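Local coordinates for protein lipid II:glycine glycyltransferase (Staphylococcus aureus, PDB 6SNR) that probably adds the first glycine of the pentaglycine cell-wall bridge to the lysine side chain of lipid II, with glycyl-tRNA as the donor, at residues Q56-K60 with I96-A102; L173-T179 with D329-H335; L308-A312 with Y343-A349. All coordinates share one frame; numbering follows the deposited sequence.

Contact 1 (Q56-K60 with I96-A102)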
loop_
_atom_site.group_PDB
_atom_site.type_symbol
_atom_site.label_atom_id
_atom_site.label_comp_id
_atom_site.label_asym_id
_atom_site.label_seq_id
_atom_site.Cartn_x
_atom_site.Cartn_y
_atom_site.Cartn_z
ATOM N N GLN A 56 -7.921 1.646 20.179
ATOM C CA GLN A 56 -8.547 0.394 19.982
ATOM C C GLN A 56 -7.601 -0.716 20.469
ATOM O O GLN A 56 -6.468 -0.838 20.021
ATOM C CB GLN A 56 -8.825 0.190 18.496
ATOM C CG GLN A 56 -9.488 -1.083 18.204
ATOM C CD GLN A 56 -10.019 -1.098 16.808
ATOM O OE1 GLN A 56 -9.263 -1.263 15.834
ATOM N NE2 GLN A 56 -11.299 -0.891 16.697
ATOM N N LEU A 57 -8.062 -1.462 21.444
ATOM C CA LEU A 57 -7.307 -2.542 22.106
ATOM C C LEU A 57 -7.723 -3.850 21.548
ATOM O O LEU A 57 -8.937 -4.167 21.483
ATOM C CB LEU A 57 -7.616 -2.520 23.643
ATOM C CG LEU A 57 -7.066 -1.404 24.519
ATOM C CD1 LEU A 57 -7.309 0.008 24.079
ATOM C CD2 LEU A 57 -7.614 -1.622 25.945
ATOM N N LEU A 58 -6.774 -4.683 21.123
ATOM C CA LEU A 58 -7.063 -6.002 20.672
ATOM C C LEU A 58 -6.526 -6.964 21.710
ATOM O O LEU A 58 -5.369 -6.887 22.115
ATOM C CB LEU A 58 -6.401 -6.317 19.318
ATOM C CG LEU A 58 -6.981 -5.475 18.171
ATOM C CD1 LEU A 58 -6.193 -5.688 16.865
ATOM C CD2 LEU A 58 -8.429 -5.835 17.956
ATOM N N PHE A 59 -7.362 -7.910 22.077
ATOM C CA PHE A 59 -6.972 -8.995 23.003
ATOM C C PHE A 59 -6.962 -10.366 22.374
ATOM O O PHE A 59 -7.859 -10.715 21.578
ATOM C CB PHE A 59 -8.002 -9.025 24.197
ATOM C CG PHE A 59 -7.920 -7.847 25.078
ATOM C CD1 PHE A 59 -7.111 -7.812 26.183
ATOM C CD2 PHE A 59 -8.709 -6.725 24.859
ATOM C CE1 PHE A 59 -7.041 -6.707 26.991
ATOM C CE2 PHE A 59 -8.627 -5.622 25.651
ATOM C CZ PHE A 59 -7.797 -5.580 26.744
ATOM N N LYS A 60 -6.007 -11.212 22.815
ATOM C CA LYS A 60 -5.972 -12.580 22.352
ATOM C C LYS A 60 -5.406 -13.433 23.471
ATOM O O LYS A 60 -4.436 -13.060 24.084
ATOM C CB LYS A 60 -5.148 -12.769 21.092
ATOM C CG LYS A 60 -5.227 -14.165 20.470
ATOM C CD LYS A 60 -4.546 -14.228 19.124
ATOM C CE LYS A 60 -4.400 -15.647 18.617
ATOM N NZ LYS A 60 -3.888 -15.680 17.205
ATOM N N ILE A 96 -9.237 -1.972 31.640
ATOM C CA ILE A 96 -9.766 -2.999 30.780
ATOM C C ILE A 96 -8.837 -4.225 30.769
ATOM O O ILE A 96 -9.256 -5.363 30.874
ATOM C CB ILE A 96 -9.956 -2.425 29.366
ATOM C CG1 ILE A 96 -10.996 -1.331 29.372
ATOM C CG2 ILE A 96 -10.341 -3.512 28.380
ATOM C CD1 ILE A 96 -11.150 -0.623 28.043
ATOM N N ALA A 97 -7.536 -3.977 30.579
ATOM C CA ALA A 97 -6.569 -5.052 30.428
ATOM C C ALA A 97 -6.468 -5.938 31.678
ATOM O O ALA A 97 -6.320 -7.113 31.554
ATOM C CB ALA A 97 -5.205 -4.470 30.051
ATOM N N LYS A 98 -6.563 -5.350 32.856
ATOM C CA LYS A 98 -6.496 -6.145 34.085
ATOM C C LYS A 98 -7.718 -7.058 34.159
ATOM O O LYS A 98 -7.617 -8.232 34.523
ATOM C CB LYS A 98 -6.380 -5.231 35.298
ATOM C CG LYS A 98 -5.016 -4.595 35.435
ATOM C CD LYS A 98 -5.062 -3.500 36.496
ATOM C CE LYS A 98 -3.697 -2.933 36.805
ATOM N NZ LYS A 98 -2.828 -3.849 37.586
ATOM N N ALA A 99 -8.878 -6.523 33.773
ATOM C CA ALA A 99 -10.101 -7.325 33.721
ATOM C C ALA A 99 -10.049 -8.455 32.705
ATOM O O ALA A 99 -10.732 -9.457 32.874
ATOM C CB ALA A 99 -11.298 -6.422 33.474
ATOM N N GLU A 100 -9.208 -8.315 31.647
ATOM C CA GLU A 100 -8.984 -9.353 30.676
ATOM C C GLU A 100 -7.771 -10.286 30.964
ATOM O O GLU A 100 -7.439 -11.125 30.138
ATOM C CB GLU A 100 -8.834 -8.768 29.262
ATOM C CG GLU A 100 -10.052 -7.967 28.848
ATOM C CD GLU A 100 -11.303 -8.797 28.823
ATOM O OE1 GLU A 100 -11.290 -9.961 28.382
ATOM O OE2 GLU A 100 -12.323 -8.203 29.239
ATOM N N LYS A 101 -7.195 -10.135 32.159
ATOM C CA LYS A 101 -6.052 -10.935 32.634
ATOM C C LYS A 101 -4.878 -10.758 31.671
ATOM O O LYS A 101 -4.189 -11.727 31.335
ATOM C CB LYS A 101 -6.392 -12.430 32.793
ATOM C CG LYS A 101 -7.653 -12.732 33.608
ATOM C CD LYS A 101 -7.513 -12.249 35.038
ATOM C CE LYS A 101 -8.705 -12.679 35.900
ATOM N NZ LYS A 101 -8.502 -12.185 37.294
ATOM N N ALA A 102 -4.657 -9.542 31.210
ATOM C CA ALA A 102 -3.572 -9.301 30.254
ATOM C C ALA A 102 -2.216 -9.326 30.992
ATOM O O ALA A 102 -2.122 -8.847 32.108
ATOM C CB ALA A 102 -3.757 -7.974 29.550
#

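Contact 2 (L173-T179 with D329-H335)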
loop_
_atom_site.group_PDB
_atom_site.type_symbol
_atom_site.label_atom_id
_atom_site.label_comp_id
_atom_site.label_asym_id
_atom_site.label_seq_id
_atom_site.Cartn_x
_atom_site.Cartn_y
_atom_site.Cartn_z
ATOM N N LEU A 173 7.255 4.151 -20.213
ATOM C CA LEU A 173 7.030 3.037 -21.144
ATOM C C LEU A 173 5.757 2.295 -20.792
ATOM O O LEU A 173 4.937 1.984 -21.632
ATOM C CB LEU A 173 8.195 2.072 -21.153
ATOM C CG LEU A 173 9.460 2.619 -21.813
ATOM C CD1 LEU A 173 10.582 1.612 -21.625
ATOM C CD2 LEU A 173 9.246 2.972 -23.286
ATOM N N ALA A 174 5.562 2.058 -19.502
ATOM C CA ALA A 174 4.372 1.350 -19.092
ATOM C C ALA A 174 3.064 2.041 -19.483
ATOM O O ALA A 174 2.089 1.385 -19.866
ATOM C CB ALA A 174 4.430 1.125 -17.574
ATOM N N LEU A 175 3.050 3.357 -19.395
ATOM C CA LEU A 175 1.883 4.170 -19.744
ATOM C C LEU A 175 1.579 4.066 -21.228
ATOM O O LEU A 175 0.437 4.208 -21.612
ATOM C CB LEU A 175 2.116 5.639 -19.387
ATOM C CG LEU A 175 2.240 5.973 -17.904
ATOM C CD1 LEU A 175 2.719 7.408 -17.635
ATOM C CD2 LEU A 175 0.897 5.677 -17.250
ATOM N N LYS A 176 2.608 3.775 -22.027
ATOM C CA LYS A 176 2.470 3.714 -23.503
ATOM C C LYS A 176 2.236 2.322 -24.078
ATOM O O LYS A 176 1.676 2.213 -25.169
ATOM C CB LYS A 176 3.717 4.297 -24.185
ATOM C CG LYS A 176 3.942 5.788 -23.963
ATOM C CD LYS A 176 5.420 6.155 -24.072
ATOM C CE LYS A 176 5.927 6.125 -25.507
ATOM N NZ LYS A 176 5.582 7.400 -26.211
ATOM N N ARG A 177 2.675 1.260 -23.410
ATOM C CA ARG A 177 2.858 -0.041 -24.105
ATOM C C ARG A 177 1.576 -0.820 -24.373
ATOM O O ARG A 177 1.558 -1.719 -25.222
ATOM C CB ARG A 177 3.954 -0.900 -23.456
ATOM C CG ARG A 177 5.316 -0.209 -23.486
ATOM C CD ARG A 177 6.458 -0.827 -24.261
ATOM N NE ARG A 177 7.273 -1.665 -23.394
ATOM C CZ ARG A 177 8.608 -1.817 -23.421
ATOM N NH1 ARG A 177 9.152 -2.651 -22.537
ATOM N NH2 ARG A 177 9.417 -1.168 -24.270
ATOM N N GLY A 178 0.488 -0.494 -23.680
ATOM C CA GLY A 178 -0.825 -1.046 -24.038
ATOM C C GLY A 178 -1.563 -1.868 -22.987
ATOM O O GLY A 178 -2.360 -2.700 -23.329
ATOM N N THR A 179 -1.315 -1.635 -21.701
ATOM C CA THR A 179 -2.201 -2.223 -20.659
ATOM C C THR A 179 -3.190 -1.165 -20.150
ATOM O O THR A 179 -2.984 0.016 -20.355
ATOM C CB THR A 179 -1.392 -2.765 -19.440
ATOM O OG1 THR A 179 -0.506 -1.758 -18.924
ATOM C CG2 THR A 179 -0.593 -4.022 -19.812
ATOM N N ASP A 329 7.214 -7.580 -20.395
ATOM C CA ASP A 329 7.646 -6.403 -21.170
ATOM C C ASP A 329 6.612 -5.284 -21.279
ATOM O O ASP A 329 6.947 -4.164 -21.641
ATOM C CB ASP A 329 8.100 -6.829 -22.586
ATOM C CG ASP A 329 9.504 -7.384 -22.615
ATOM O OD1 ASP A 329 10.055 -7.710 -21.537
ATOM O OD2 ASP A 329 10.069 -7.491 -23.740
ATOM N N PHE A 330 5.362 -5.547 -20.898
ATOM C CA PHE A 330 4.376 -4.504 -20.833
ATOM C C PHE A 330 4.493 -3.708 -19.529
ATOM O O PHE A 330 3.778 -2.754 -19.364
ATOM C CB PHE A 330 2.974 -5.120 -20.932
ATOM C CG PHE A 330 2.543 -5.403 -22.346
ATOM C CD1 PHE A 330 2.977 -6.544 -22.994
ATOM C CD2 PHE A 330 1.747 -4.491 -23.033
ATOM C CE1 PHE A 330 2.603 -6.787 -24.314
ATOM C CE2 PHE A 330 1.368 -4.732 -24.348
ATOM C CZ PHE A 330 1.794 -5.897 -24.973
ATOM N N LEU A 331 5.394 -4.117 -18.646
ATOM C CA LEU A 331 5.648 -3.424 -17.359
ATOM C C LEU A 331 4.362 -3.143 -16.584
ATOM O O LEU A 331 4.130 -2.017 -16.132
ATOM C CB LEU A 331 6.439 -2.143 -17.580
ATOM C CG LEU A 331 7.745 -2.396 -18.370
ATOM C CD1 LEU A 331 8.223 -1.100 -18.998
ATOM C CD2 LEU A 331 8.794 -3.023 -17.467
ATOM N N PRO A 332 3.514 -4.168 -16.415
ATOM C CA PRO A 332 2.228 -3.955 -15.733
ATOM C C PRO A 332 2.328 -3.438 -14.297
ATOM O O PRO A 332 1.509 -2.594 -13.945
ATOM C CB PRO A 332 1.567 -5.320 -15.800
ATOM C CG PRO A 332 2.711 -6.256 -15.752
ATOM C CD PRO A 332 3.768 -5.603 -16.634
ATOM N N ASN A 333 3.299 -3.906 -13.516
ATOM C CA ASN A 333 3.464 -3.430 -12.114
ATOM C C ASN A 333 3.785 -1.945 -12.056
ATOM O O ASN A 333 3.321 -1.233 -11.176
ATOM C CB ASN A 333 4.554 -4.228 -11.395
ATOM C CG ASN A 333 4.193 -5.708 -11.247
ATOM O OD1 ASN A 333 4.950 -6.599 -11.617
ATOM N ND2 ASN A 333 3.036 -5.964 -10.696
ATOM N N HIS A 334 4.555 -1.439 -13.021
ATOM C CA HIS A 334 4.894 -0.012 -13.041
ATOM C C HIS A 334 3.702 0.851 -13.391
ATOM O O HIS A 334 3.495 1.923 -12.789
ATOM C CB HIS A 334 6.025 0.247 -14.074
ATOM C CG HIS A 334 7.299 -0.446 -13.741
ATOM N ND1 HIS A 334 7.485 -1.796 -13.941
ATOM C CD2 HIS A 334 8.447 0.009 -13.198
ATOM C CE1 HIS A 334 8.696 -2.130 -13.548
ATOM N NE2 HIS A 334 9.299 -1.047 -13.098
ATOM N N HIS A 335 2.873 0.366 -14.323
ATOM C CA HIS A 335 1.632 1.028 -14.659
ATOM C C HIS A 335 0.691 1.067 -13.443
ATOM O O HIS A 335 0.172 2.131 -13.068
ATOM C CB HIS A 335 0.957 0.304 -15.840
ATOM C CG HIS A 335 -0.064 1.130 -16.529
ATOM N ND1 HIS A 335 -0.861 0.645 -17.555
ATOM C CD2 HIS A 335 -0.463 2.396 -16.316
ATOM C CE1 HIS A 335 -1.704 1.580 -17.929
ATOM N NE2 HIS A 335 -1.475 2.658 -17.205
HETATM O O HOH W 1 1.622 -1.309 -20.344
#

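Contact 3 (L308-A312 with Y343-A349)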
loop_
_atom_site.group_PDB
_atom_site.type_symbol
_atom_site.label_atom_id
_atom_site.label_comp_id
_atom_site.label_asym_id
_atom_site.label_seq_id
_atom_site.Cartn_x
_atom_site.Cartn_y
_atom_site.Cartn_z
ATOM N N LEU A 308 -3.800 -4.683 -3.660
ATOM C CA LEU A 308 -4.736 -4.127 -2.699
ATOM C C LEU A 308 -4.196 -2.837 -2.083
ATOM O O LEU A 308 -3.055 -2.820 -1.606
ATOM C CB LEU A 308 -4.981 -5.178 -1.638
ATOM C CG LEU A 308 -5.870 -6.376 -1.978
ATOM C CD1 LEU A 308 -5.796 -7.450 -0.880
ATOM C CD2 LEU A 308 -7.303 -5.946 -2.183
ATOM N N LEU A 309 -5.018 -1.776 -2.097
ATOM C CA LEU A 309 -4.687 -0.427 -1.652
ATOM C C LEU A 309 -5.648 -0.078 -0.519
ATOM O O LEU A 309 -6.851 -0.200 -0.681
ATOM C CB LEU A 309 -4.899 0.581 -2.780
ATOM C CG LEU A 309 -4.611 2.044 -2.532
ATOM C CD1 LEU A 309 -3.135 2.237 -2.251
ATOM C CD2 LEU A 309 -5.092 2.930 -3.693
ATOM N N MET A 310 -5.103 0.263 0.652
ATOM C CA MET A 310 -5.926 0.617 1.831
ATOM C C MET A 310 -5.812 2.060 2.164
ATOM O O MET A 310 -4.862 2.734 1.757
ATOM C CB MET A 310 -5.448 -0.178 3.075
ATOM C CG MET A 310 -5.160 -1.625 2.866
ATOM S SD MET A 310 -6.451 -2.564 2.058
ATOM C CE MET A 310 -5.635 -2.985 0.583
ATOM N N PHE A 311 -6.739 2.600 2.973
ATOM C CA PHE A 311 -6.700 3.989 3.377
ATOM C C PHE A 311 -7.064 4.165 4.851
ATOM O O PHE A 311 -7.899 3.405 5.392
ATOM C CB PHE A 311 -7.727 4.844 2.648
ATOM C CG PHE A 311 -7.459 4.966 1.161
ATOM C CD1 PHE A 311 -7.953 4.038 0.268
ATOM C CD2 PHE A 311 -6.704 5.999 0.718
ATOM C CE1 PHE A 311 -7.683 4.164 -1.119
ATOM C CE2 PHE A 311 -6.433 6.143 -0.630
ATOM C CZ PHE A 311 -6.909 5.222 -1.545
ATOM N N ALA A 312 -6.490 5.191 5.424
ATOM C CA ALA A 312 -6.882 5.722 6.737
ATOM C C ALA A 312 -6.709 7.209 6.718
ATOM O O ALA A 312 -5.666 7.739 7.068
ATOM C CB ALA A 312 -6.072 5.053 7.876
ATOM N N TYR A 343 -4.733 7.565 -7.898
ATOM C CA TYR A 343 -6.039 7.272 -7.333
ATOM C C TYR A 343 -6.039 7.650 -5.854
ATOM O O TYR A 343 -6.991 8.257 -5.357
ATOM C CB TYR A 343 -6.398 5.772 -7.451
ATOM C CG TYR A 343 -7.719 5.437 -6.806
ATOM C CD1 TYR A 343 -7.814 5.122 -5.468
ATOM C CD2 TYR A 343 -8.894 5.482 -7.534
ATOM C CE1 TYR A 343 -9.029 4.855 -4.884
ATOM C CE2 TYR A 343 -10.115 5.215 -6.961
ATOM C CZ TYR A 343 -10.179 4.860 -5.631
ATOM O OH TYR A 343 -11.385 4.592 -5.023
ATOM N N ALA A 344 -4.978 7.289 -5.173
ATOM C CA ALA A 344 -4.882 7.546 -3.738
ATOM C C ALA A 344 -4.913 9.066 -3.493
ATOM O O ALA A 344 -5.640 9.558 -2.614
ATOM C CB ALA A 344 -3.612 6.921 -3.147
ATOM N N ARG A 345 -4.118 9.825 -4.257
ATOM C CA ARG A 345 -4.088 11.284 -4.146
ATOM C C ARG A 345 -5.501 11.859 -4.376
ATOM O O ARG A 345 -5.975 12.737 -3.612
ATOM C CB ARG A 345 -3.123 11.875 -5.202
ATOM C CG ARG A 345 -3.107 13.407 -5.245
ATOM C CD ARG A 345 -2.355 13.956 -6.476
ATOM N NE ARG A 345 -3.094 13.605 -7.694
ATOM C CZ ARG A 345 -2.540 13.351 -8.883
ATOM N NH1 ARG A 345 -1.227 13.444 -9.072
ATOM N NH2 ARG A 345 -3.322 12.967 -9.886
ATOM N N GLU A 346 -6.185 11.361 -5.395
ATOM C CA GLU A 346 -7.526 11.870 -5.723
ATOM C C GLU A 346 -8.558 11.553 -4.627
ATOM O O GLU A 346 -9.552 12.281 -4.481
ATOM C CB GLU A 346 -7.960 11.355 -7.114
ATOM C CG GLU A 346 -7.154 11.983 -8.261
ATOM C CD GLU A 346 -7.060 13.493 -8.164
ATOM O OE1 GLU A 346 -8.124 14.147 -8.250
ATOM O OE2 GLU A 346 -5.940 14.025 -7.968
ATOM N N HIS A 347 -8.327 10.468 -3.867
ATOM C CA HIS A 347 -9.191 10.079 -2.746
ATOM C C HIS A 347 -8.919 10.910 -1.486
ATOM O O HIS A 347 -9.718 10.856 -0.539
ATOM C CB HIS A 347 -9.034 8.553 -2.506
ATOM C CG HIS A 347 -10.075 7.926 -1.619
ATOM N ND1 HIS A 347 -11.405 7.813 -1.973
ATOM C CD2 HIS A 347 -9.962 7.348 -0.395
ATOM C CE1 HIS A 347 -12.067 7.190 -1.010
ATOM N NE2 HIS A 347 -11.212 6.893 -0.045
ATOM N N GLY A 348 -7.832 11.678 -1.449
ATOM C CA GLY A 348 -7.490 12.508 -0.291
ATOM C C GLY A 348 -6.271 12.127 0.506
ATOM O O GLY A 348 -5.989 12.730 1.532
ATOM N N ALA A 349 -5.514 11.140 0.026
ATOM C CA ALA A 349 -4.297 10.743 0.683
ATOM C C ALA A 349 -3.116 11.615 0.281
ATOM O O ALA A 349 -2.975 12.039 -0.884
ATOM C CB ALA A 349 -4.012 9.281 0.412
#

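Contact 1 (Q56-K60 with I96-A102)
Phe59 presents one face of its ring to the aliphatic part of Glu100. Glu100 CG stands 3.9 Å from the centroid of the Phe59 ring and 15° off the ring normal, which meets the geometry of a CH-pi contact, though it is displaced toward the rim. Glu100 CB adds a second carbon at 3.6 Å from Phe59 CE1. At the edge of the same ring, near its plane, lie Ala97 CA, 3.8 Å from Phe59 CE1, and the methyl of Ala102. Ile96 CG2 approaches Phe59 CZ at 3.7 Å and also reaches Leu57 CD2 at 4.1 Å, so this one branch touches both strand side chains that face the helix end.

Chi1 of Glu100 sets CG over the ring, and the bend at chi2 (-61°) then turns the carboxylate away from it, its plane 59° from that of Phe59. The carboxylate is hydrogen-bonded through OE1 to Tyr39 on neighbouring strand 39-47, whose ring also meets Phe59. One step further out, a Schellman motif ends the helix: Lys101, with positive phi, is its C-prime residue, and Ala102 N bonds to Ala97 O at 3.0 Å. The reversal carries Ala102 back to the ring and starts strand 102-107, completing the beta-alpha-beta crossover from strand 68-78 through helix 83-99.

Since every close pair between the two segments involves carbon atoms, cohesion here rests on dispersion and shape fit, while the polar end of Glu100 turns to the sheet for its hydrogen bond.

Contact 2 (L173-T179 with D329-H335)
Asp329 O is gripped side-on by two nitrogens of Arg177: NH1 donates to Asp329 O at 2.8 Å and NE donates to the same oxygen at 3.1 Å. The oxygen lies at the edge of the guanidinium, near its plane. The NH1 bond uses a lone pair of the carbonyl, whereas NE approaches nearly along the C=O axis. N-H...O angles of 146° and 139° show that sharing one acceptor bends both bonds. Folding of the arginine chain at chi2 and chi3 brings this side of the group round to the backbone.

A second polar link joins Thr179 OG1 to His335 ND1 at 2.8 Å, with the hydroxyl at the edge of the imidazole; either atom could be the donor. Thr179 chi1 of 53° sets OG1 between the backbone N and the carbonyl carbon, and directs CG2 toward Phe330 CB. Water 1 lies 2.6 Å from Thr179 OG1 and within hydrogen-bonding distance of Ala174 O and Phe330 O; it has more acceptors about it than protons, so these bonds need not all be made at once.

Between these polar points the packing is close. Ala174 CB sits 3.5 Å from Leu331 O and 3.8 Å from Leu331 CB, and at their nearest, Ala174 and His335, the CA atoms are 5.2 Å apart. Leu175 CD2 meets His335 CD2 at 3.7 Å, while Ala174 O lies over a face of that imidazole.

Gly178, with positive phi, turns the chain out of helix 165-177, and Leu331 is the N-cap of helix 332-347. The arrangement is thus a helix C-terminus docked on a helix N-terminus, packed through Thr179, Phe330 and Pro332 against strands 226-233 and 302-312 of the acetyltransferase-like sheet of a FemABX protein, whose long helices 235-262 and 267-297 intervene in sequence.

Contact 3 (L308-A312 with Y343-A349)
His347 points the edge of its imidazole at a face of Phe311. His347 CD2 stands 3.6 Å above the plane of the Phe311 ring, over its centre; the centroids are 4.5 Å apart and the planes meet at 54°, an edge-to-face pair well short of perpendicular. With CG anti to the backbone N (chi1 -166°), His347 extends from the helix to place CD2 there.

The rim of Phe311 is occupied differently. Ala344 CA lies in the ring plane, 3.7 Å from Phe311 CE2, and Ala349 CB is also near that plane, 4.1 Å from the same CE2. Tyr343 offers no face to Phe311: CZ of Phe311 lies at the edge of the tyrosine ring, near its plane, 4.0 Å from Tyr343 CE1.

Strand 302-312 forms a hairpin with strand 315-323, from which the chain crosses over through helix 332-347 to parallel strand 351-356; the beta-alpha-beta unit suits the acetyltransferase-like fold of this family. Strand 308-312 and helix 343-347 run at 23° to each other, their axes 10.5 Å apart.

Leu309, two residues before Phe311 and pointing to the same side, brings CD2 within 3.9 Å of Tyr343 CD1 and also against Ala344 CB. Strand 226-233 flanks this end, where Phe229 packs edge-to-face with Tyr343. At the other end a Schellman motif at Gly348, with Ala349 N bonded to Ala344 O, returns Ala349 to Phe311.

How the contacts relate
Contacts 1 and 3 are buried and share one plan: a strand phenylalanine meets an alanine, the residue three further on over its face, and the alanine two beyond that, after a Schellman turn. They belong to different seven-stranded sheets, with centres about 32 Å apart; the face partner is glutamate in one and histidine in the other. Contact 2 is a surface contact, about 48 Å from contact 1 between centres and on the opposite side of the chain's centre. It shares helix 332-347 with contact 3, using its start where contact 3 uses its end. Its chemistry differs accordingly: side-chain hydrogen bonds and a bridging water replace purely carbon-based and aromatic packing.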